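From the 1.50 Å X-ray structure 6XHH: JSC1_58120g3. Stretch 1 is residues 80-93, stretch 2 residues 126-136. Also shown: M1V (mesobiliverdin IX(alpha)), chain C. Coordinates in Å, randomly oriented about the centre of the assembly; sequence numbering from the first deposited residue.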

# COMPACT_ATOMS: atom_id res chain seq x y z
N ARG A 80 4.31 11.75 4.11
CA ARG A 80 5.26 11.59 3.02
C ARG A 80 4.60 11.24 1.70
O ARG A 80 5.23 11.38 0.65
N PHE A 81 3.34 10.79 1.73
CA PHE A 81 2.72 10.34 0.49
C PHE A 81 2.40 11.51 -0.44
O PHE A 81 2.27 11.30 -1.66
N GLN A 82 2.35 12.73 0.10
CA GLN A 82 2.17 13.89 -0.77
C GLN A 82 3.36 14.08 -1.69
O GLN A 82 3.22 14.64 -2.78
N GLN A 83 4.54 13.61 -1.28
CA GLN A 83 5.74 13.63 -2.10
C GLN A 83 5.97 12.29 -2.81
O GLN A 83 7.05 12.07 -3.36
N ASN A 84 4.97 11.41 -2.80
CA ASN A 84 5.08 10.06 -3.38
C ASN A 84 6.30 9.30 -2.86
O ASN A 84 6.99 8.60 -3.60
N GLN A 85 6.55 9.43 -1.56
CA GLN A 85 7.54 8.56 -0.94
C GLN A 85 6.86 7.31 -0.38
O GLN A 85 5.76 7.41 0.18
N PRO A 86 7.45 6.13 -0.54
CA PRO A 86 6.88 4.93 0.06
C PRO A 86 7.22 4.83 1.54
O PRO A 86 8.11 5.52 2.05
N PHE A 87 6.51 3.93 2.22
CA PHE A 87 6.77 3.55 3.60
C PHE A 87 7.00 2.05 3.64
O PHE A 87 6.10 1.27 3.31
N VAL A 88 8.21 1.64 4.03
CA VAL A 88 8.70 0.28 3.83
C VAL A 88 9.16 -0.27 5.17
O VAL A 88 10.14 0.22 5.73
N VAL A 89 8.47 -1.28 5.69
CA VAL A 89 8.74 -1.81 7.04
C VAL A 89 8.78 -3.34 6.98
O VAL A 89 7.73 -4.00 6.93
N ASP A 90 9.99 -3.92 7.02
CA ASP A 90 10.11 -5.37 7.05
C ASP A 90 9.42 -5.96 8.28
O ASP A 90 8.75 -6.99 8.19
N ASP A 91 9.60 -5.31 9.43
CA ASP A 91 9.21 -5.85 10.73
C ASP A 91 8.72 -4.66 11.54
O ASP A 91 9.52 -3.77 11.85
N ILE A 92 7.43 -4.62 11.89
CA ILE A 92 6.88 -3.44 12.56
C ILE A 92 7.55 -3.17 13.91
O ILE A 92 7.42 -2.07 14.45
N TYR A 93 8.25 -4.15 14.47
CA TYR A 93 8.91 -3.95 15.75
C TYR A 93 10.34 -3.47 15.60
O TYR A 93 10.97 -3.14 16.61
N VAL A 126 -1.24 -6.68 11.24
CA VAL A 126 -0.10 -6.47 10.34
C VAL A 126 1.20 -6.69 11.11
O VAL A 126 1.35 -6.17 12.22
N LYS A 127 2.15 -7.44 10.53
CA LYS A 127 3.50 -7.56 11.07
C LYS A 127 4.59 -6.99 10.16
O LYS A 127 5.75 -6.89 10.58
N SER A 128 4.23 -6.57 8.95
CA SER A 128 5.17 -6.11 7.94
C SER A 128 4.36 -5.33 6.91
O SER A 128 3.26 -5.76 6.57
N CYS A 129 4.86 -4.19 6.44
CA CYS A 129 4.04 -3.44 5.49
C CYS A 129 4.91 -2.67 4.51
O CYS A 129 5.92 -2.08 4.89
N ALA A 130 4.48 -2.68 3.24
CA ALA A 130 5.03 -1.81 2.20
C ALA A 130 3.86 -1.01 1.66
O ALA A 130 2.88 -1.60 1.19
N VAL A 131 3.92 0.32 1.78
CA VAL A 131 2.77 1.20 1.57
C VAL A 131 3.15 2.30 0.59
O VAL A 131 4.19 2.95 0.76
N VAL A 132 2.34 2.48 -0.45
CA VAL A 132 2.65 3.48 -1.47
C VAL A 132 1.41 4.30 -1.81
O VAL A 132 0.27 3.85 -1.63
N ALA A 133 1.65 5.49 -2.33
CA ALA A 133 0.59 6.43 -2.63
C ALA A 133 -0.14 6.05 -3.92
O ALA A 133 0.48 5.63 -4.91
N ILE A 134 -1.45 6.24 -3.91
CA ILE A 134 -2.26 6.21 -5.14
C ILE A 134 -2.61 7.64 -5.48
O ILE A 134 -3.31 8.30 -4.70
N PHE A 135 -2.13 8.12 -6.63
CA PHE A 135 -2.41 9.47 -7.11
C PHE A 135 -3.44 9.44 -8.23
O PHE A 135 -3.31 8.66 -9.18
N GLN A 136 -4.44 10.29 -8.13
CA GLN A 136 -5.40 10.54 -9.20
C GLN A 136 -4.99 11.86 -9.83
O GLN A 136 -5.28 12.93 -9.29

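The strand that begins at Phe-87 runs antiparallel to strand 128-136, the axes 172° apart and 4.8 Å at closest approach. Paired backbone bonds fix the register: Phe-87 N donates to Val-131 O (2.9 Å), Val-131 N to Phe-87 O (2.8 Å), Val-89 N to Cys-129 O (2.8 Å) and Cys-129 N to Val-89 O (2.9 Å). Phe-87, Val-89, Cys-129 and Val-131 therefore share one face of the sheet, and Val-88 and Ala-130 the other.

Phe-81 has the largest area covered across the contact, 71 Å². Its CA-to-CB bond points sideways, but the m rotamer (chi1 -63°) brings the ring end nearer, with CZ 3.8 Å from Val-131 CG1. Val-131 O meets the edge of the Phe-81 ring, 3.5 Å from Phe-81 CE1, as does mesobiliverdin, whose CMC lies 3.4 Å from Phe-81 CE2. Phe-81 CB also packs on Ala-133 CB at 3.9 Å.

Cys-129 (68 Å², chi1 p) sets SG 3.8 Å from Val-89 CB and 4.4 Å from Phe-87 CE2; at 67° off the ring normal, the sulfur-aromatic approach is oblique. Val-131 (65 Å², chi1 t) places CB 4.2 Å from Phe-87 CB, while its CG2 lies 3.2 Å from the pigment's OD. The Phe-87 ring (chi1 t) carries pigment atom CAC over one face, 3.8 Å from CD1.

At one end, Phe-135 points toward stretch 1, its CZ 3.2 Å from Phe-81 O, which lies at the ring edge. Nearby, water 1 links the stretches by donating to Asn-84 OD1 and accepting from Ala-133 N, both at 2.9 Å.

At the other end, Ile-92 (p) points toward stretch 2, CD1 3.3 Å from Val-126 O, and its N donates to Lys-127 O (3.1 Å). Water 3 donates to both Asp-91 OD1 and Lys-127 O at 2.8 Å.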

# COMPACT_ATOMS: atom_id res chain seq x y z
CB ARG A 80 6.28 10.51 3.37
CG ARG A 80 5.65 9.11 3.45
CD ARG A 80 6.69 8.01 3.65
NE ARG A 80 7.41 8.13 4.92
CZ ARG A 80 8.59 7.56 5.17
NH1 ARG A 80 9.19 6.83 4.24
NH2 ARG A 80 9.18 7.74 6.33
CB PHE A 81 1.48 9.50 0.81
CG PHE A 81 1.80 8.26 1.58
CD1 PHE A 81 2.52 7.24 0.97
CD2 PHE A 81 1.44 8.12 2.92
CE1 PHE A 81 2.87 6.10 1.68
CE2 PHE A 81 1.78 6.97 3.62
CZ PHE A 81 2.49 5.97 3.00
CB GLN A 82 1.93 15.15 0.05
CG GLN A 82 0.58 15.19 0.80
CD GLN A 82 -0.62 15.42 -0.12
OE1 GLN A 82 -0.48 15.55 -1.34
NE2 GLN A 82 -1.81 15.51 0.48
CB GLN A 83 6.96 13.98 -1.24
CG GLN A 83 7.02 15.45 -0.84
CD GLN A 83 5.95 15.84 0.16
OE1 GLN A 83 5.81 15.21 1.21
NE2 GLN A 83 5.19 16.88 -0.17
CB ASN A 84 5.11 10.11 -4.91
CG ASN A 84 4.82 8.75 -5.51
OD1 ASN A 84 4.30 7.86 -4.82
ND2 ASN A 84 5.17 8.57 -6.78
CB GLN A 85 8.27 9.31 0.17
CG GLN A 85 9.14 10.45 -0.35
CD GLN A 85 10.31 10.76 0.57
OE1 GLN A 85 11.00 9.85 1.04
NE2 GLN A 85 10.53 12.05 0.83
CB PRO A 86 7.54 3.79 -0.72
CG PRO A 86 8.89 4.33 -1.03
CD PRO A 86 8.69 5.83 -1.27
CB PHE A 87 5.58 3.95 4.48
CG PHE A 87 5.84 3.82 5.95
CD1 PHE A 87 6.82 4.58 6.56
CD2 PHE A 87 5.10 2.95 6.72
CE1 PHE A 87 7.06 4.47 7.91
CE2 PHE A 87 5.34 2.84 8.07
CZ PHE A 87 6.31 3.60 8.68
CB VAL A 88 9.84 0.23 2.81
CG1 VAL A 88 10.27 -1.21 2.56
CG2 VAL A 88 9.45 0.94 1.51
CB VAL A 89 7.69 -1.33 8.04
CG1 VAL A 89 7.99 -1.91 9.44
CG2 VAL A 89 7.66 0.20 8.07
CB ASP A 90 11.58 -5.79 7.08
CG ASP A 90 12.29 -5.54 5.78
OD1 ASP A 90 11.70 -4.92 4.88
OD2 ASP A 90 13.44 -6.01 5.65
CB ASP A 91 10.42 -6.52 11.38
CG ASP A 91 10.12 -7.17 12.72
OD1 ASP A 91 9.17 -6.75 13.41
OD2 ASP A 91 10.87 -8.09 13.09
CB ILE A 92 5.34 -3.55 12.75
CG1 ILE A 92 4.96 -4.67 13.72
CG2 ILE A 92 4.64 -3.66 11.40
CD1 ILE A 92 3.49 -4.58 14.16
CB TYR A 93 8.88 -5.24 16.57
CG TYR A 93 7.47 -5.73 16.79
CD1 TYR A 93 6.53 -4.95 17.46
CD2 TYR A 93 7.05 -6.96 16.29
CE1 TYR A 93 5.23 -5.39 17.65
CE2 TYR A 93 5.76 -7.40 16.48
CZ TYR A 93 4.85 -6.61 17.16
OH TYR A 93 3.57 -7.06 17.35
CB VAL A 126 -0.14 -5.06 9.72
CG1 VAL A 126 1.12 -4.78 8.89
CG2 VAL A 126 -1.40 -4.85 8.87
CB LYS A 127 3.84 -9.03 11.37
CG LYS A 127 3.21 -9.54 12.67
CD LYS A 127 3.75 -10.92 13.00
CE LYS A 127 3.12 -11.45 14.28
NZ LYS A 127 1.64 -11.45 14.17
CB SER A 128 5.88 -7.31 7.31
OG SER A 128 6.65 -6.94 6.16
CB CYS A 129 3.10 -2.43 6.19
SG CYS A 129 3.93 -1.23 7.31
CB ALA A 130 5.72 -2.61 1.09
CB VAL A 131 2.27 1.81 2.90
CG1 VAL A 131 0.92 2.53 2.70
CG2 VAL A 131 2.14 0.73 3.99
CB VAL A 132 3.21 2.87 -2.77
CG1 VAL A 132 4.46 2.03 -2.48
CG2 VAL A 132 2.13 2.06 -3.48
CB ALA A 133 1.17 7.84 -2.76
CB ILE A 134 -3.53 5.37 -4.96
CG1 ILE A 134 -3.21 3.91 -4.68
CG2 ILE A 134 -4.40 5.42 -6.22
CD1 ILE A 134 -4.44 3.12 -4.21
CB PHE A 135 -1.13 10.14 -7.60
CG PHE A 135 -0.39 10.83 -6.52
CD1 PHE A 135 -0.72 12.12 -6.15
CD2 PHE A 135 0.62 10.18 -5.85
CE1 PHE A 135 -0.04 12.75 -5.13
CE2 PHE A 135 1.31 10.81 -4.83
CZ PHE A 135 0.98 12.09 -4.47
CB GLN A 136 -6.81 10.60 -8.64
CG GLN A 136 -7.87 11.06 -9.63
CD GLN A 136 -9.14 11.50 -8.92
OE1 GLN A 136 -9.31 11.24 -7.72
NE2 GLN A 136 -10.02 12.18 -9.64
OA M1V C . -3.32 5.18 14.23
C1A M1V C . -2.45 5.83 14.79
NA M1V C . -1.32 6.25 14.19
C2A M1V C . -2.47 6.26 16.13
CMA M1V C . -3.57 5.98 17.13
C3A M1V C . -1.30 6.97 16.38
CAA M1V C . -0.88 7.60 17.65
CBA M1V C . -0.72 9.12 17.52
C4A M1V C . -0.54 6.96 15.11
CHA M1V C . 0.67 7.57 14.92
C1B M1V C . 1.52 7.66 13.74
C2B M1V C . 2.79 8.30 13.78
CMB M1V C . 3.42 8.93 15.00
C3B M1V C . 3.33 8.22 12.54
CAB M1V C . 4.69 8.76 12.11
CBB M1V C . 5.68 7.60 11.91
CGB M1V C . 6.02 6.96 13.23
O2B M1V C . 6.69 7.60 14.08
O1B M1V C . 5.65 5.79 13.51
NB M1V C . 1.32 7.22 12.49
C4B M1V C . 2.38 7.54 11.72
CHB M1V C . 2.62 7.29 10.36
C1C M1V C . 1.96 6.49 9.42
C2C M1V C . 2.54 6.13 8.20
CAC M1V C . 3.88 6.63 7.70
CBC M1V C . 3.56 8.03 7.13
CGC M1V C . 4.75 8.96 6.96
O2C M1V C . 5.91 8.58 7.24
O1C M1V C . 4.60 10.14 6.55
C3C M1V C . 1.62 5.34 7.52
CMC M1V C . 1.83 4.74 6.16
NC M1V C . 0.72 5.90 9.51
C4C M1V C . 0.49 5.19 8.35
CHC M1V C . -0.75 4.51 8.19
C1D M1V C . -1.15 3.60 7.24
C2D M1V C . -2.44 3.56 6.62
CMD M1V C . -3.56 4.53 6.87
ND M1V C . -0.41 2.53 6.76
C4D M1V C . -1.17 1.86 5.87
OD M1V C . -0.78 0.85 5.27
C3D M1V C . -2.45 2.50 5.77
CAD M1V C . -3.59 2.09 4.87
CBD M1V C . -4.27 0.88 5.45
O HOH W 1 4.33 6.49 -2.29
O HOH W 2 3.19 5.30 -5.46
O HOH W 3 6.82 -8.11 12.90
O HOH W 4 1.84 -8.89 16.19